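Local coordinates for dipeptide Epimerase (Enterococcus faecalis V583, PDB 3JVA), which belongs to the mandelate racemase/muconate lactonizing enzyme family of the enolase superfamily and holds a magnesium ion in its barrel domain, at residues Ala193-Pro196 against Lys197-Val200; Cys243-Ala246 against Gln247-Leu250. All coordinates share one frame; numbering follows the deposited sequence.

In the fold
Both contacts are N-terminal helix caps in the family's C-terminal barrel domain, and they come in series along the chain. Contact 1 leads from the loop after strand 185-189 into helix 196-206; contact 2 leads from the loop after strand 236-239 into helix 246-255. The two strands belong to one sheet, separated in its order by strand 213-215. The contact centres lie 23 Å apart, with nearest atoms about 14 Å apart. Asp-189, Glu-215 and Asp-240 bind the magnesium ion at or just beyond the ends of these three strands, so each cap closes a loop that starts beside the metal site and turns back into an outer helix.

Contact 1 of 2, residues Ala193-Pro196 against Lys197-Val200; sequences AWTP and KDAV
Thr-195 and Asp-198 carry the polar side of this contact, at the start of helix 196-206. With chi1 at 63°, Thr-195 places OG1 between its own backbone N and carbonyl carbon, turned in over the first helical turn. There OG1 accepts a weak, long bond from Asp-198 N, 3.4 Å away, and also presses on Asp-198 CB at 3.2 Å. The reverse link runs through water: Thr-195 N donates to a water molecule, which in turn donates to Asp-198 OD2 over 2.6 Å. Thr-195 thus caps the helix, and the water closes the loop that a capping box would close directly.

Backbone bonds start the helix proper. Ala-199 N reaches Thr-195 O at 2.8 Å and Val-200 N reaches Pro-196 O at 3.2 Å. Pro-196, in the first turn, brings no N-H that would need an acceptor there.

The apolar part lies beside the cap. Trp-194 CB sits 3.8 Å from Ala-199 CB, and the benzo side of the indole follows it, with CE3 3.7 Å from Ala-199 CA. The ring meets this helix backbone obliquely, while the methyl of Ala-193 lies above one of its faces, toward the rim. Ala-202 and Ile-203, one turn further along the helix, also touch Trp-194.

Lys-197 leads away from the cap, its extended chain carrying NZ to a neighbouring subunit. That subunit supplies a salt bridge from Asp-259 and the backbone oxygens of Thr-230, Val-233 and Thr-235.

The contact of Trp-194, just before the N-cap, with Ala-199, four residues after the N-cap, is a hydrophobic staple; here it joins a threonine N-cap at a loop-to-helix turn of an enolase-superfamily barrel.

Contact 2 of 2, residues Cys243-Ala246 against Gln247-Leu250; sequences CFDA and QDAL
Asp-245, with chi1 at 59°, folds its carboxylate back over the first turn of the helix, while Asp-248, with chi1 at -68°, swings its own beside the backbone N toward the incoming loop. The two side chains cross at about a right angle and exchange bonds as a capping box. Asp-245 OD1 takes Asp-248 N at 2.9 Å, met nearly along its C-O axis. In return, Asp-248 OD2 accepts Asp-245 N at 3.2 Å, a donor that comes from above the carboxylate plane.

The same OD2 also holds Phe-244 N, at 2.8 Å and through its anti lone pair. Two successive N-H groups thus grip one oxygen and limit rotation of the carboxylate, and Phe-244 CB rests 3.3 Å from that atom. Asp-245 OD1 and Asp-248 OD2 lie only 3.5 Å apart; the N-H donors, and Arg-221 of a neighbouring subunit, which makes a salt bridge to Asp-248 OD1, probably offset their repulsion.

Apart from these polar bonds, Cys-243 SG packs at 4.1 Å against Ala-249 CB. Backbone bonds from Ala-249 N to Asp-245 O and from Leu-250 N to Ala-246 O begin the helical hydrogen bonding.

The box joins the loop after strand 236-239 to helix 246-255. Helix 271-284 flanks it through Glu-273, which accepts from Ala-246 N, and through Ile-277 and Ile-280, which pack on Ala-249 and Ala-246, while Phe-244 reaches out to Thr-55 and Phe-94.

Contact 1 of 2, residues Ala193-Pro196 against Lys197-Val200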
loop_
_atom_site.group_PDB
_atom_site.type_symbol
_atom_site.label_atom_id
_atom_site.label_comp_id
_atom_site.label_asym_id
_atom_site.label_seq_id
_atom_site.Cartn_x
_atom_site.Cartn_y
_atom_site.Cartn_z
ATOM N N ALA B 193 25.871 -16.120 1.422
ATOM C CA ALA B 193 25.788 -17.569 1.282
ATOM C C ALA B 193 24.426 -18.251 1.255
ATOM O O ALA B 193 24.273 -19.279 0.595
ATOM C CB ALA B 193 26.648 -18.223 2.367
ATOM N N TRP B 194 23.435 -17.695 1.941
ATOM C CA TRP B 194 22.143 -18.368 2.032
ATOM C C TRP B 194 20.913 -17.760 1.389
ATOM O O TRP B 194 20.873 -16.568 1.064
ATOM C CB TRP B 194 21.812 -18.603 3.506
ATOM C CG TRP B 194 22.942 -19.172 4.306
ATOM C CD1 TRP B 194 23.615 -20.336 4.064
ATOM C CD2 TRP B 194 23.505 -18.622 5.502
ATOM N NE1 TRP B 194 24.561 -20.547 5.042
ATOM C CE2 TRP B 194 24.513 -19.511 5.937
ATOM C CE3 TRP B 194 23.253 -17.465 6.252
ATOM C CZ2 TRP B 194 25.270 -19.280 7.091
ATOM C CZ3 TRP B 194 24.005 -17.235 7.400
ATOM C CH2 TRP B 194 25.003 -18.142 7.807
ATOM N N THR B 195 19.905 -18.614 1.212
ATOM C CA THR B 195 18.615 -18.194 0.686
ATOM C C THR B 195 17.987 -17.648 1.961
ATOM O O THR B 195 18.444 -17.971 3.059
ATOM C CB THR B 195 17.769 -19.387 0.172
ATOM O OG1 THR B 195 17.466 -20.272 1.260
ATOM C CG2 THR B 195 18.524 -20.151 -0.904
ATOM N N PRO B 196 16.937 -16.824 1.844
ATOM C CA PRO B 196 16.292 -16.252 3.030
ATOM C C PRO B 196 15.914 -17.231 4.142
ATOM O O PRO B 196 16.303 -17.046 5.294
ATOM C CB PRO B 196 15.077 -15.534 2.448
ATOM C CG PRO B 196 15.560 -15.116 1.082
ATOM C CD PRO B 196 16.268 -16.367 0.613
ATOM N N LYS B 197 15.157 -18.271 3.813
ATOM C CA LYS B 197 14.748 -19.209 4.850
ATOM C C LYS B 197 15.883 -20.072 5.397
ATOM O O LYS B 197 15.873 -20.437 6.575
ATOM C CB LYS B 197 13.575 -20.053 4.349
ATOM C CG LYS B 197 12.321 -19.190 4.185
ATOM C CD LYS B 197 11.066 -19.980 3.878
ATOM C CE LYS B 197 9.849 -19.062 3.963
ATOM N NZ LYS B 197 8.563 -19.760 3.700
ATOM N N ASP B 198 16.865 -20.386 4.557
ATOM C CA ASP B 198 18.014 -21.166 5.014
ATOM C C ASP B 198 18.805 -20.290 5.980
ATOM O O ASP B 198 19.334 -20.771 6.984
ATOM C CB ASP B 198 18.922 -21.550 3.842
ATOM C CG ASP B 198 18.459 -22.804 3.127
ATOM O OD1 ASP B 198 17.489 -23.438 3.594
ATOM O OD2 ASP B 198 19.077 -23.156 2.103
ATOM N N ALA B 199 18.891 -19.000 5.659
ATOM C CA ALA B 199 19.621 -18.045 6.489
ATOM C C ALA B 199 19.050 -17.980 7.901
ATOM O O ALA B 199 19.793 -17.975 8.878
ATOM C CB ALA B 199 19.591 -16.652 5.849
ATOM N N VAL B 200 17.727 -17.918 8.010
ATOM C CA VAL B 200 17.096 -17.860 9.324
ATOM C C VAL B 200 17.482 -19.097 10.128
ATOM O O VAL B 200 17.803 -19.009 11.310
ATOM C CB VAL B 200 15.557 -17.784 9.195
ATOM C CG1 VAL B 200 14.899 -17.914 10.567
ATOM C CG2 VAL B 200 15.168 -16.464 8.551
HETATM O O HOH W 1 21.014 -21.612 1.168
#

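Contact 2 of 2, residues Cys243-Ala246 against Gln247-Leu250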
loop_
_atom_site.group_PDB
_atom_site.type_symbol
_atom_site.label_atom_id
_atom_site.label_comp_id
_atom_site.label_asym_id
_atom_site.label_seq_id
_atom_site.Cartn_x
_atom_site.Cartn_y
_atom_site.Cartn_z
ATOM N N CYS B 243 24.930 -2.648 0.164
ATOM C CA CYS B 243 25.124 -1.201 0.232
ATOM C C CYS B 243 26.484 -0.761 -0.290
ATOM O O CYS B 243 27.506 -0.967 0.369
ATOM C CB CYS B 243 24.958 -0.681 1.661
ATOM S SG CYS B 243 25.228 1.125 1.785
ATOM N N PHE B 244 26.484 -0.161 -1.478
ATOM C CA PHE B 244 27.700 0.355 -2.091
ATOM C C PHE B 244 27.732 1.865 -1.880
ATOM O O PHE B 244 28.693 2.396 -1.327
ATOM C CB PHE B 244 27.730 0.059 -3.595
ATOM C CG PHE B 244 28.352 -1.265 -3.947
ATOM C CD1 PHE B 244 27.974 -2.425 -3.287
ATOM C CD2 PHE B 244 29.308 -1.350 -4.950
ATOM C CE1 PHE B 244 28.537 -3.652 -3.621
ATOM C CE2 PHE B 244 29.878 -2.576 -5.291
ATOM C CZ PHE B 244 29.488 -3.730 -4.620
ATOM N N ASP B 245 26.660 2.543 -2.292
ATOM C CA ASP B 245 26.579 4.004 -2.179
ATOM C C ASP B 245 25.388 4.571 -1.399
ATOM O O ASP B 245 24.568 3.839 -0.848
ATOM C CB ASP B 245 26.595 4.633 -3.579
ATOM C CG ASP B 245 25.447 4.152 -4.454
ATOM O OD1 ASP B 245 24.371 3.836 -3.910
ATOM O OD2 ASP B 245 25.620 4.104 -5.693
ATOM N N ALA B 246 25.304 5.902 -1.366
ATOM C CA ALA B 246 24.240 6.589 -0.648
ATOM C C ALA B 246 22.855 6.210 -1.143
ATOM O O ALA B 246 21.908 6.127 -0.358
ATOM C CB ALA B 246 24.430 8.108 -0.753
ATOM N N GLN B 247 22.723 5.987 -2.446
ATOM C CA GLN B 247 21.421 5.619 -2.982
ATOM C C GLN B 247 20.994 4.257 -2.447
ATOM O O GLN B 247 19.818 4.042 -2.158
ATOM C CB GLN B 247 21.451 5.628 -4.508
ATOM C CG GLN B 247 21.615 7.039 -5.068
ATOM C CD GLN B 247 21.569 7.085 -6.580
ATOM O OE1 GLN B 247 22.438 6.540 -7.255
ATOM N NE2 GLN B 247 20.547 7.739 -7.119
ATOM N N ASP B 248 21.954 3.350 -2.296
ATOM C CA ASP B 248 21.659 2.025 -1.754
ATOM C C ASP B 248 21.231 2.175 -0.297
ATOM O O ASP B 248 20.291 1.528 0.162
ATOM C CB ASP B 248 22.889 1.110 -1.807
ATOM C CG ASP B 248 23.293 0.736 -3.218
ATOM O OD1 ASP B 248 22.436 0.741 -4.129
ATOM O OD2 ASP B 248 24.484 0.414 -3.413
ATOM N N ALA B 249 21.937 3.029 0.440
ATOM C CA ALA B 249 21.607 3.249 1.839
ATOM C C ALA B 249 20.190 3.783 1.982
ATOM O O ALA B 249 19.445 3.349 2.855
ATOM C CB ALA B 249 22.604 4.219 2.474
ATOM N N LEU B 250 19.819 4.732 1.123
ATOM C CA LEU B 250 18.485 5.318 1.170
ATOM C C LEU B 250 17.407 4.254 0.974
ATOM O O LEU B 250 16.408 4.229 1.695
ATOM C CB LEU B 250 18.354 6.404 0.097
ATOM C CG LEU B 250 17.009 7.127 0.009
ATOM C CD1 LEU B 250 16.609 7.668 1.379
ATOM C CD2 LEU B 250 17.118 8.255 -1.015
#